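Local coordinates for protein beta-mannosidase (Trichoderma harzianum, PDB 4CVU) that probably hydrolyses terminal beta-linked mannose residues from the non-reducing ends of oligosaccharides, as a fungal beta-mannosidase of glycoside hydrolase family 2, at residues 311-316 with 440-445; 434-439 with 478-483. All coordinates share one frame; numbering follows the deposited sequence.

Contact 1: residues 311-316 with 440-445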
loop_
_atom_site.group_PDB
_atom_site.type_symbol
_atom_site.label_atom_id
_atom_site.label_comp_id
_atom_site.label_asym_id
_atom_site.label_seq_id
_atom_site.Cartn_x
_atom_site.Cartn_y
_atom_site.Cartn_z
ATOM N N LYS A 311 53.199 -2.657 9.992
ATOM C CA LYS A 311 52.628 -3.522 8.971
ATOM C C LYS A 311 51.604 -2.768 8.102
ATOM O O LYS A 311 50.830 -1.971 8.620
ATOM C CB LYS A 311 51.967 -4.719 9.634
ATOM C CG LYS A 311 52.960 -5.668 10.289
ATOM C CD LYS A 311 52.238 -6.795 10.989
ATOM C CE LYS A 311 53.208 -7.684 11.740
ATOM N NZ LYS A 311 52.846 -9.118 11.549
ATOM N N LEU A 312 51.635 -3.012 6.791
ATOM C CA LEU A 312 50.871 -2.220 5.824
ATOM C C LEU A 312 49.378 -2.601 5.716
ATOM O O LEU A 312 49.002 -3.753 5.842
ATOM C CB LEU A 312 51.529 -2.252 4.436
ATOM C CG LEU A 312 52.972 -1.749 4.337
ATOM C CD1 LEU A 312 53.407 -1.585 2.888
ATOM C CD2 LEU A 312 53.149 -0.434 5.058
ATOM N N TRP A 313 48.552 -1.593 5.515
ATOM C CA TRP A 313 47.150 -1.778 5.159
ATOM C C TRP A 313 47.049 -1.995 3.656
ATOM O O TRP A 313 47.699 -1.292 2.870
ATOM C CB TRP A 313 46.353 -0.547 5.582
ATOM C CG TRP A 313 44.841 -0.597 5.348
ATOM C CD1 TRP A 313 43.882 -0.928 6.269
ATOM C CD2 TRP A 313 44.131 -0.247 4.139
ATOM N NE1 TRP A 313 42.615 -0.827 5.698
ATOM C CE2 TRP A 313 42.746 -0.399 4.401
ATOM C CE3 TRP A 313 44.528 0.160 2.856
ATOM C CZ2 TRP A 313 41.773 -0.168 3.433
ATOM C CZ3 TRP A 313 43.527 0.419 1.892
ATOM C CH2 TRP A 313 42.187 0.242 2.192
ATOM N N TRP A 314 46.239 -2.975 3.283
ATOM C CA TRP A 314 45.896 -3.232 1.885
ATOM C C TRP A 314 44.366 -3.316 1.722
ATOM O O TRP A 314 43.647 -3.676 2.660
ATOM C CB TRP A 314 46.509 -4.565 1.426
ATOM C CG TRP A 314 48.001 -4.636 1.570
ATOM C CD1 TRP A 314 48.682 -5.098 2.653
ATOM C CD2 TRP A 314 48.993 -4.263 0.598
ATOM N NE1 TRP A 314 50.024 -5.039 2.428
ATOM C CE2 TRP A 314 50.253 -4.528 1.178
ATOM C CE3 TRP A 314 48.944 -3.738 -0.695
ATOM C CZ2 TRP A 314 51.447 -4.282 0.512
ATOM C CZ3 TRP A 314 50.137 -3.493 -1.366
ATOM C CH2 TRP A 314 51.377 -3.771 -0.755
ATOM N N PRO A 315 43.876 -3.015 0.526
ATOM C CA PRO A 315 42.469 -3.325 0.199
ATOM C C PRO A 315 42.146 -4.837 0.249
ATOM O O PRO A 315 43.046 -5.678 0.348
ATOM C CB PRO A 315 42.321 -2.792 -1.236
ATOM C CG PRO A 315 43.372 -1.719 -1.359
ATOM C CD PRO A 315 44.513 -2.201 -0.525
ATOM N N ARG A 316 40.866 -5.168 0.202
ATOM C CA ARG A 316 40.435 -6.565 0.194
ATOM C C ARG A 316 40.991 -7.321 -1.010
ATOM O O ARG A 316 41.091 -6.772 -2.108
ATOM C CB ARG A 316 38.904 -6.703 0.283
ATOM C CG ARG A 316 38.039 -5.934 -0.725
ATOM C CD ARG A 316 36.534 -6.140 -0.381
ATOM N NE ARG A 316 36.243 -7.559 -0.212
ATOM C CZ ARG A 316 36.169 -8.434 -1.216
ATOM N NH1 ARG A 316 36.325 -8.057 -2.488
ATOM N NH2 ARG A 316 35.947 -9.710 -0.952
ATOM N N GLY A 440 38.446 -3.149 3.914
ATOM C CA GLY A 440 39.356 -2.934 2.778
ATOM C C GLY A 440 38.754 -2.434 1.473
ATOM O O GLY A 440 39.235 -2.778 0.384
ATOM N N VAL A 441 37.706 -1.615 1.571
ATOM C CA VAL A 441 37.098 -1.025 0.397
ATOM C C VAL A 441 37.640 0.396 0.255
ATOM O O VAL A 441 37.438 1.252 1.123
ATOM C CB VAL A 441 35.550 -1.062 0.516
ATOM C CG1 VAL A 441 34.873 -0.533 -0.730
ATOM C CG2 VAL A 441 35.043 -2.472 0.853
ATOM N N LEU A 442 38.345 0.684 -0.851
ATOM C CA LEU A 442 38.823 2.049 -1.078
ATOM C C LEU A 442 37.663 2.971 -1.344
ATOM O O LEU A 442 36.751 2.585 -2.104
ATOM C CB LEU A 442 39.794 2.090 -2.294
ATOM C CG LEU A 442 41.156 1.444 -2.013
ATOM C CD1 LEU A 442 42.011 1.365 -3.290
ATOM C CD2 LEU A 442 41.896 2.238 -0.952
ATOM N N LEU A 443 37.661 4.159 -0.723
ATOM C CA LEU A 443 36.646 5.161 -0.922
ATOM C C LEU A 443 37.178 6.397 -1.651
ATOM O O LEU A 443 37.809 7.265 -1.047
ATOM C CB LEU A 443 36.016 5.602 0.416
ATOM C CG LEU A 443 35.251 4.532 1.134
ATOM C CD1 LEU A 443 34.544 5.023 2.381
ATOM C CD2 LEU A 443 34.335 3.798 0.189
ATOM N N TRP A 444 36.892 6.495 -2.926
ATOM C CA TRP A 444 37.191 7.679 -3.658
ATOM C C TRP A 444 36.166 8.711 -3.243
ATOM O O TRP A 444 35.052 8.575 -3.600
ATOM C CB TRP A 444 37.114 7.351 -5.134
ATOM C CG TRP A 444 36.752 8.415 -6.109
ATOM C CD1 TRP A 444 36.232 9.652 -5.884
ATOM C CD2 TRP A 444 36.939 8.328 -7.510
ATOM N NE1 TRP A 444 36.051 10.309 -7.049
ATOM C CE2 TRP A 444 36.477 9.526 -8.071
ATOM C CE3 TRP A 444 37.391 7.329 -8.348
ATOM C CZ2 TRP A 444 36.501 9.769 -9.441
ATOM C CZ3 TRP A 444 37.430 7.581 -9.711
ATOM C CH2 TRP A 444 36.970 8.767 -10.237
ATOM N N SER A 445 36.582 9.789 -2.605
ATOM C CA SER A 445 35.702 10.738 -2.011
ATOM C C SER A 445 35.665 12.081 -2.697
ATOM O O SER A 445 36.576 12.418 -3.439
ATOM C CB SER A 445 35.989 10.895 -0.521
ATOM O OG SER A 445 36.058 9.629 0.040
#

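Contact 2: residues 434-439 with 478-483. With CD (cadmium ion), chain R; CD (cadmium ion), chain V.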
loop_
_atom_site.group_PDB
_atom_site.type_symbol
_atom_site.label_atom_id
_atom_site.label_comp_id
_atom_site.label_asym_id
_atom_site.label_seq_id
_atom_site.Cartn_x
_atom_site.Cartn_y
_atom_site.Cartn_z
ATOM N N ASP A 434 34.721 3.875 8.852
ATOM C CA ASP A 434 35.213 2.786 9.694
ATOM C C ASP A 434 34.951 1.416 9.109
ATOM O O ASP A 434 35.810 0.525 9.185
ATOM C CB ASP A 434 34.540 2.811 11.073
ATOM C CG ASP A 434 35.101 3.868 11.972
ATOM O OD1 ASP A 434 36.151 4.507 11.639
ATOM O OD2 ASP A 434 34.462 4.049 13.033
ATOM N N ILE A 435 33.768 1.234 8.558
ATOM C CA ILE A 435 33.379 -0.019 7.976
ATOM C C ILE A 435 34.286 -0.266 6.758
ATOM O O ILE A 435 34.862 -1.335 6.562
ATOM C CB ILE A 435 31.895 0.022 7.584
ATOM C CG1 ILE A 435 31.055 -0.079 8.880
ATOM C CG2 ILE A 435 31.555 -1.161 6.684
ATOM C CD1 ILE A 435 29.644 0.367 8.756
ATOM N N ALA A 436 34.433 0.749 5.960
ATOM C CA ALA A 436 35.313 0.629 4.771
ATOM C C ALA A 436 36.733 0.264 5.192
ATOM O O ALA A 436 37.284 -0.740 4.751
ATOM C CB ALA A 436 35.277 1.948 4.024
ATOM N N ASP A 437 37.303 1.037 6.114
ATOM C CA ASP A 437 38.632 0.766 6.680
ATOM C C ASP A 437 38.903 -0.704 6.990
ATOM O O ASP A 437 39.890 -1.291 6.535
ATOM C CB ASP A 437 38.788 1.530 8.015
ATOM C CG ASP A 437 38.969 2.989 7.848
ATOM O OD1 ASP A 437 39.158 3.485 6.710
ATOM O OD2 ASP A 437 38.969 3.682 8.900
ATOM N N GLU A 438 38.033 -1.299 7.801
ATOM C CA GLU A 438 38.262 -2.648 8.284
ATOM C C GLU A 438 38.000 -3.757 7.283
ATOM O O GLU A 438 38.579 -4.836 7.409
ATOM C CB GLU A 438 37.444 -2.885 9.547
ATOM C CG GLU A 438 35.964 -2.948 9.292
ATOM C CD GLU A 438 35.159 -2.749 10.561
ATOM O OE1 GLU A 438 35.786 -2.505 11.612
ATOM O OE2 GLU A 438 33.911 -2.776 10.508
ATOM N N ARG A 439 37.133 -3.506 6.303
ATOM C CA ARG A 439 36.849 -4.448 5.227
ATOM C C ARG A 439 37.787 -4.287 4.028
ATOM O O ARG A 439 37.853 -5.169 3.172
ATOM C CB ARG A 439 35.405 -4.252 4.716
ATOM C CG ARG A 439 34.347 -4.670 5.713
ATOM C CD ARG A 439 32.971 -4.268 5.238
ATOM N NE ARG A 439 31.903 -4.673 6.166
ATOM C CZ ARG A 439 31.025 -5.658 5.958
ATOM N NH1 ARG A 439 31.078 -6.410 4.859
ATOM N NH2 ARG A 439 30.074 -5.891 6.863
ATOM N N HIS A 478 41.459 8.001 7.980
ATOM C CA HIS A 478 40.865 6.750 7.524
ATOM C C HIS A 478 41.688 6.107 6.442
ATOM O O HIS A 478 41.902 6.719 5.389
ATOM C CB HIS A 478 39.448 7.006 7.010
ATOM C CG HIS A 478 38.468 7.264 8.100
ATOM N ND1 HIS A 478 38.083 6.280 8.982
ATOM C CD2 HIS A 478 37.821 8.384 8.476
ATOM C CE1 HIS A 478 37.201 6.772 9.827
ATOM N NE2 HIS A 478 37.049 8.055 9.568
ATOM N N ALA A 479 42.132 4.865 6.673
ATOM C CA ALA A 479 42.915 4.146 5.640
ATOM C C ALA A 479 42.149 3.906 4.333
ATOM O O ALA A 479 42.752 3.848 3.254
ATOM C CB ALA A 479 43.437 2.840 6.179
ATOM N N SER A 480 40.817 3.814 4.427
ATOM C CA SER A 480 39.973 3.608 3.228
ATOM C C SER A 480 39.935 4.829 2.285
ATOM O O SER A 480 39.656 4.688 1.100
ATOM C CB SER A 480 38.564 3.267 3.674
ATOM O OG SER A 480 37.923 4.452 4.067
ATOM N N LEU A 481 40.209 6.020 2.801
ATOM C CA LEU A 481 40.107 7.242 2.020
ATOM C C LEU A 481 41.146 7.179 0.925
ATOM O O LEU A 481 42.312 6.958 1.190
ATOM C CB LEU A 481 40.326 8.479 2.900
ATOM C CG LEU A 481 40.396 9.835 2.178
ATOM C CD1 LEU A 481 39.092 10.129 1.448
ATOM C CD2 LEU A 481 40.740 10.981 3.148
ATOM N N ALA A 482 40.724 7.368 -0.315
ATOM C CA ALA A 482 41.607 7.092 -1.439
ATOM C C ALA A 482 41.973 8.303 -2.291
ATOM O O ALA A 482 42.956 8.272 -3.048
ATOM C CB ALA A 482 40.973 6.013 -2.281
ATOM N N CYS A 483 41.198 9.364 -2.169
ATOM C CA CYS A 483 41.415 10.586 -2.933
ATOM C C CYS A 483 40.294 11.564 -2.586
ATOM O O CYS A 483 39.288 11.175 -1.971
ATOM C CB CYS A 483 41.414 10.346 -4.449
ATOM S SG CYS A 483 39.826 9.744 -5.132
HETATM CD CD CD R . 36.019 5.762 13.955
HETATM CD CD CD V . 33.297 -2.424 12.749
HETATM O O HOH W 1 41.642 3.911 9.483
HETATM O O HOH W 2 35.246 5.223 15.863
HETATM O O HOH W 3 38.514 6.189 14.366
HETATM O O HOH W 4 33.185 -2.543 15.176
#

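Contact 1: residues 311-316 with 440-445
Trp313 and Pro315 reach Leu442 from two directions, one methyl branch each. The indole comes with its six-membered ring: CH2 and CZ3 both lie 3.7 Å from Leu442 CD2, and that methyl sits at the ring's edge, near its plane, so this is a rim contact and no stack. Trp313 CG is anti to the backbone N (chi1 -177°), beside the carbonyl carbon. Pro315 N lies 3.7 Å above the indole plane, offset toward the rim. The Pro315 ring in turn offers CG to Leu442 CD1 at 3.9 Å. Further along, Arg316 and Val441 run side by side, pointing the same way, CD of the arginine beside CG2 of the valine.

Gly440, just past the end of helix 430-439, gives the polar link. Its O accepts Arg316 N at 2.9 Å, nearly straight at 164°, while Trp313 CZ2 approaches its CA at 3.7 Å. Its positive phi (84°) and the closeness of Arg316 N leave no room for a side chain, which suits glycine.

The polar ends look elsewhere: Trp313 NE1 donates to Asp437 O, and Arg316 NE to Glu412. One backbone bond, from Arg316 N to Gly440 O, joins the loop to the residue that follows helix 430-439, and apolar contacts around it bring this loop of the family 2 beta-domain against the start of strand 442-446.

Contact 2: residues 434-439 with 478-483
This is a polar, buried contact between the last turns of helix 430-439 and the beta turn that leads into strand 481-485, and Asp437 carries most of it. Its two oxygens go to different residues of the turn, OD2 to His478 and OD1 to Ser480. OD2 accepts His478 ND1 at 2.7 Å, practically straight at 177°; the oxygen lies in the imidazole plane and is met on its syn side, although the carboxylate and ring planes are 39° apart. OD1 is met on its anti side by Ser480 N at 2.8 Å, and Ser480 OG adds a weak bond to the same oxygen. Ser480 OG stands between its backbone N and carbonyl carbon (chi1 78°), which turns it to the helix. Ala436 CB packs on Ser480 CB at 3.6 Å. A water accepts from Ala479 N and gives a weak bond to Asp437 OD2, so the first three residues of the type I turn from His478 to Leu481 all connect to this one carboxylate, directly or through water.

One helical turn earlier, Asp434 OD1 lies at the edge of the same imidazole, 3.1 Å from His478 CE1. Both Asp434 oxygens also bind a cadmium ion, OD2 at 2.5 Å, together with two waters; Asp430 shares in this site. Glu438, on another side of the helix, holds a second cadmium through both carboxylate oxygens.

The bond at ND1 fixes the rotation of the His478 ring and puts the proton on that nitrogen. One ring N-H, one backbone N-H and, weakly, a hydroxyl would help to stabilise the negative charge of the buried Asp437, and its pull would probably make the imidazole more electron-rich.

In the fold
Helix 430-439, which supplies one side of contact 2, runs straight into strand 442-446, which belongs to contact 1, and the centres of the two contacts are about 5 Å apart. Trp313 NE1 and Asp437 O, 2.9 Å apart, tie one contact to the other. On the sheet side, Leu443 N probably donates to Ser480 O at 2.8 Å, joining the parallel neighbours 442-446 and 481-485. Arg316 CB also packs on Arg439 O at 3.4 Å. Helix, crossover and parallel strands fit the (beta/alpha)8 barrel of family 2 enzymes, with the beta-domain loop 311-316 leaning on it. Two of the cadmium ions bind side chains of contact 2, and the Arg316 side chain of contact 1 lies about 4 Å from a bound cadmium.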